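Local atomic coordinates of glycosylation Associate Protein 2 (Streptococcus agalactiae serotype V, PDB entry 6OYC), a protein that probably takes part, together with its partner proteins Gap1 and Gap3, in the glycosylation and export of serine-rich adhesins by the accessory Sec system. Residues B[72-77]-B[96-101]; B[461-466]-B[489-494]. All blocks are in the same frame, centred on the assembly; numbering follows the deposited sequence.

Contact 1: residues B[72-77]-B[96-101]; sequences PELSSL and GITEEF
Residues 72-77, a helical turn in the loop after strand 62-65, lie beside the first turns of helix 96-104, and the CA atoms of Ser75 and Phe101 come within 6.3 Å. No direct hydrogen bond crosses between the two segments. Leu74 and Phe101 bury most, then Ile97. Phe101 CG, anti to its backbone N (chi1 -170°), carries the ring toward residues 72-77. Leu74 lays its branch point over one face of the ring, a CH-pi contact with CG 4.0 Å from the ring centroid and offset toward the rim. Its CD2 packs against Phe101 CB at 3.8 Å. Phe101 CE1 comes to 3.4 Å from Leu74 O, and Phe101 CZ meets Leu77 CB at 4.2 Å. Leu63 and Leu65 of strand 62-65 touch Phe101 and Leu74. At the more exposed side, Ile97 puts CD1 against Pro72 CA at 3.6 Å. A water there takes the polar share: it bonds to Ser75 OG at 2.7 Å and donates to Ile97 O at 3.1 Å. Thr98 OG1 bonds to Tyr70 N, just before the turn. The contact is thus held by apolar packing on the sheet side, with polar groups joined through water at the surface.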
# COMPACT_ATOMS: atom_id res chain seq x y z
N PRO B 72 31.61 17.11 2.82
CA PRO B 72 31.59 15.66 3.13
C PRO B 72 30.90 15.33 4.45
O PRO B 72 30.48 14.19 4.63
CB PRO B 72 33.08 15.27 3.18
CG PRO B 72 33.85 16.47 2.65
CD PRO B 72 32.98 17.67 2.78
N GLU B 73 30.78 16.28 5.38
CA GLU B 73 30.17 15.97 6.67
C GLU B 73 28.71 15.54 6.58
O GLU B 73 28.24 14.82 7.46
CB GLU B 73 30.31 17.17 7.60
CG GLU B 73 31.75 17.56 7.86
CD GLU B 73 32.27 18.60 6.87
OE1 GLU B 73 33.33 19.20 7.16
OE2 GLU B 73 31.63 18.81 5.81
N LEU B 74 27.98 15.94 5.52
CA LEU B 74 26.59 15.51 5.36
C LEU B 74 26.43 14.01 5.55
O LEU B 74 25.43 13.55 6.12
CB LEU B 74 26.06 15.94 3.98
CG LEU B 74 24.65 15.50 3.56
CD1 LEU B 74 23.58 16.28 4.32
CD2 LEU B 74 24.47 15.66 2.05
N SER B 75 27.42 13.23 5.11
CA SER B 75 27.32 11.78 5.24
C SER B 75 27.18 11.34 6.69
O SER B 75 26.57 10.30 6.97
CB SER B 75 28.56 11.13 4.62
OG SER B 75 28.61 11.37 3.24
N SER B 76 27.75 12.10 7.63
CA SER B 76 27.63 11.69 9.02
C SER B 76 26.20 11.82 9.56
O SER B 76 25.94 11.34 10.67
CB SER B 76 28.59 12.49 9.89
OG SER B 76 28.23 13.85 9.95
N LEU B 77 25.26 12.43 8.83
CA LEU B 77 23.88 12.44 9.29
C LEU B 77 23.14 11.16 8.92
O LEU B 77 21.99 11.00 9.31
CB LEU B 77 23.14 13.66 8.74
CG LEU B 77 23.75 14.99 9.20
CD1 LEU B 77 22.97 16.18 8.66
CD2 LEU B 77 23.85 15.05 10.72
N GLY B 96 28.22 14.64 -6.42
CA GLY B 96 29.17 14.23 -5.40
C GLY B 96 28.52 13.41 -4.30
O GLY B 96 27.59 12.64 -4.52
N ILE B 97 29.04 13.59 -3.08
CA ILE B 97 28.54 12.83 -1.95
C ILE B 97 27.16 13.31 -1.54
O ILE B 97 26.41 12.55 -0.90
CB ILE B 97 29.51 12.90 -0.77
CG1 ILE B 97 29.83 14.37 -0.46
CG2 ILE B 97 30.78 12.10 -1.08
CD1 ILE B 97 29.01 14.94 0.67
N THR B 98 26.81 14.56 -1.84
CA THR B 98 25.45 15.03 -1.63
C THR B 98 24.47 14.12 -2.35
O THR B 98 23.53 13.60 -1.74
CB THR B 98 25.29 16.48 -2.10
OG1 THR B 98 26.15 17.35 -1.34
CG2 THR B 98 23.84 16.92 -1.94
N GLU B 99 24.68 13.91 -3.65
CA GLU B 99 23.78 13.04 -4.39
C GLU B 99 23.80 11.62 -3.83
O GLU B 99 22.76 10.96 -3.76
CB GLU B 99 24.13 13.04 -5.88
CG GLU B 99 23.73 11.76 -6.62
CD GLU B 99 22.22 11.64 -6.85
OE1 GLU B 99 21.59 12.62 -7.31
OE2 GLU B 99 21.66 10.55 -6.56
N GLU B 100 24.97 11.13 -3.41
CA GLU B 100 25.02 9.79 -2.83
C GLU B 100 24.13 9.71 -1.61
O GLU B 100 23.40 8.74 -1.41
CB GLU B 100 26.45 9.41 -2.44
CG GLU B 100 27.47 9.33 -3.56
CD GLU B 100 28.88 9.07 -3.03
OE1 GLU B 100 29.85 9.61 -3.63
OE2 GLU B 100 29.02 8.33 -2.03
N PHE B 101 24.21 10.73 -0.76
CA PHE B 101 23.37 10.80 0.42
C PHE B 101 21.89 10.77 0.04
O PHE B 101 21.13 9.92 0.51
CB PHE B 101 23.72 12.06 1.21
CG PHE B 101 23.08 12.11 2.55
CD1 PHE B 101 23.65 11.45 3.62
CD2 PHE B 101 21.91 12.81 2.74
CE1 PHE B 101 23.08 11.49 4.86
CE2 PHE B 101 21.31 12.85 3.98
CZ PHE B 101 21.90 12.19 5.04
O HOH W 1 27.05 10.42 1.21

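Contact 2: residues B[461-466]-B[489-494]; sequences DDYDAT and GRHGDC
The carboxylate of Asp461 and the imidazole of His491 are joined by a hydrogen bond modelled short, 2.5 Å from His491 ND1 to Asp461 OD2; the exact length is doubtful at this resolution. The bond is nearly straight, at 164°. OD2 receives it on its syn lone pair and lies in the plane of the ring, yet the carboxylate plane stands 86° to that ring. The other oxygen, Asp461 OD1, takes the backbone N of Tyr463 and of Asp464, each at 2.7 Å, from opposite faces of the carboxylate plane. The first bond closes an Asx turn. Three N-H donors therefore grip this buried side chain and fix its rotation. Through its second ring nitrogen, NE2, His491 bonds to Ser371 OG, on what looks like a nucleophile elbow. The geometry is consistent with a Ser-His-Asp triad as in the alpha/beta-hydrolase fold, with acid and histidine on loops after strands 452-458 and 482-487. Asp462 OD2 accepts from His491 N at 3.3 Å, from above its carboxylate plane. Tyr463 turns its edge to the imidazole face in an offset edge-to-face pair, planes at 85°. Tyr463 CD2 lies 3.6 Å from His491 CB, and the Tyr463 OH bonds to Asp411 O.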
# COMPACT_ATOMS: atom_id res chain seq x y z
N ASP B 461 -5.69 -29.19 3.44
CA ASP B 461 -6.14 -27.83 3.17
C ASP B 461 -7.59 -27.83 2.70
O ASP B 461 -7.94 -28.48 1.71
CB ASP B 461 -5.24 -27.16 2.13
CG ASP B 461 -5.43 -25.65 2.08
OD1 ASP B 461 -6.41 -25.19 1.45
OD2 ASP B 461 -4.60 -24.93 2.68
N ASP B 462 -8.43 -27.08 3.41
CA ASP B 462 -9.85 -26.95 3.12
C ASP B 462 -10.14 -26.03 1.94
O ASP B 462 -11.31 -25.92 1.54
CB ASP B 462 -10.57 -26.43 4.37
CG ASP B 462 -9.72 -25.44 5.15
OD1 ASP B 462 -10.17 -24.95 6.21
OD2 ASP B 462 -8.59 -25.16 4.70
N TYR B 463 -9.14 -25.37 1.37
CA TYR B 463 -9.36 -24.31 0.39
C TYR B 463 -8.75 -24.61 -0.96
O TYR B 463 -9.44 -24.56 -1.98
CB TYR B 463 -8.83 -22.98 0.94
CG TYR B 463 -9.67 -22.46 2.08
CD1 TYR B 463 -10.97 -22.03 1.85
CD2 TYR B 463 -9.18 -22.40 3.38
CE1 TYR B 463 -11.76 -21.56 2.88
CE2 TYR B 463 -9.97 -21.93 4.42
CZ TYR B 463 -11.26 -21.51 4.16
OH TYR B 463 -12.05 -21.04 5.18
N ASP B 464 -7.45 -24.91 -1.02
CA ASP B 464 -6.81 -25.27 -2.28
C ASP B 464 -5.92 -26.49 -2.03
O ASP B 464 -4.70 -26.41 -2.12
CB ASP B 464 -6.02 -24.12 -2.89
CG ASP B 464 -5.89 -24.26 -4.39
OD1 ASP B 464 -6.34 -25.31 -4.90
OD2 ASP B 464 -5.35 -23.34 -5.06
N ALA B 465 -6.55 -27.62 -1.71
CA ALA B 465 -5.80 -28.84 -1.43
C ALA B 465 -4.81 -29.17 -2.55
O ALA B 465 -3.67 -29.56 -2.29
CB ALA B 465 -6.78 -30.00 -1.22
N THR B 466 -5.22 -28.96 -3.80
CA THR B 466 -4.50 -29.34 -5.01
C THR B 466 -3.30 -28.45 -5.34
O THR B 466 -2.62 -28.71 -6.34
CB THR B 466 -5.50 -29.33 -6.17
OG1 THR B 466 -4.84 -29.56 -7.42
CG2 THR B 466 -6.27 -28.02 -6.23
N GLY B 489 -2.81 -30.61 9.23
CA GLY B 489 -3.82 -29.69 9.72
C GLY B 489 -4.49 -28.95 8.58
O GLY B 489 -4.08 -29.00 7.42
N ARG B 490 -5.57 -28.26 8.94
CA ARG B 490 -6.31 -27.45 7.98
C ARG B 490 -5.57 -26.13 7.74
O ARG B 490 -4.55 -25.84 8.37
CB ARG B 490 -7.74 -27.21 8.47
CG ARG B 490 -8.68 -28.38 8.22
CD ARG B 490 -9.52 -28.69 9.44
NE ARG B 490 -8.69 -28.94 10.62
CZ ARG B 490 -8.12 -30.11 10.92
NH1 ARG B 490 -8.30 -31.16 10.13
NH2 ARG B 490 -7.38 -30.23 12.01
N HIS B 491 -6.09 -25.32 6.81
CA HIS B 491 -5.39 -24.12 6.35
C HIS B 491 -5.00 -23.17 7.48
O HIS B 491 -4.08 -22.37 7.30
CB HIS B 491 -6.26 -23.38 5.32
CG HIS B 491 -5.54 -22.29 4.58
ND1 HIS B 491 -4.72 -22.54 3.50
CD2 HIS B 491 -5.54 -20.95 4.75
CE1 HIS B 491 -4.24 -21.40 3.04
NE2 HIS B 491 -4.72 -20.41 3.78
N GLY B 492 -5.65 -23.25 8.63
CA GLY B 492 -5.42 -22.28 9.69
C GLY B 492 -4.51 -22.70 10.83
O GLY B 492 -4.20 -21.88 11.69
N ASP B 493 -4.07 -23.96 10.85
CA ASP B 493 -3.25 -24.45 11.95
C ASP B 493 -1.76 -24.32 11.64
O ASP B 493 -1.34 -23.98 10.53
CB ASP B 493 -3.58 -25.91 12.26
CG ASP B 493 -5.05 -26.18 12.29
OD1 ASP B 493 -5.67 -25.91 13.33
OD2 ASP B 493 -5.58 -26.66 11.27
N CYS B 494 -0.95 -24.62 12.66
CA CYS B 494 0.51 -24.53 12.57
C CYS B 494 0.94 -23.16 12.05
O CYS B 494 1.98 -23.02 11.41
CB CYS B 494 1.07 -25.66 11.69
SG CYS B 494 0.79 -27.33 12.34

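Overall arrangement
Contact 1 comes first from the N terminus. It closes a short loop of 18 residues that contains strand 86-89, and joins the turn after strand 62-65 to helix 96-104 beside the N-terminal parallel sheet. The chain then runs through the two antiparallel sheets before it builds the mixed sheet. Contact 2 closes a loop of 22 residues near the C terminus, holding helix 467-473 and strand 482-487. It joins the loops that follow the last two strands of the mixed sheet. Contact 1 is complete before contact 2 begins, so they neither nest nor cross. The centres of contacts 1 and 2 lie about 51 Å apart, with the middle of the molecule between them.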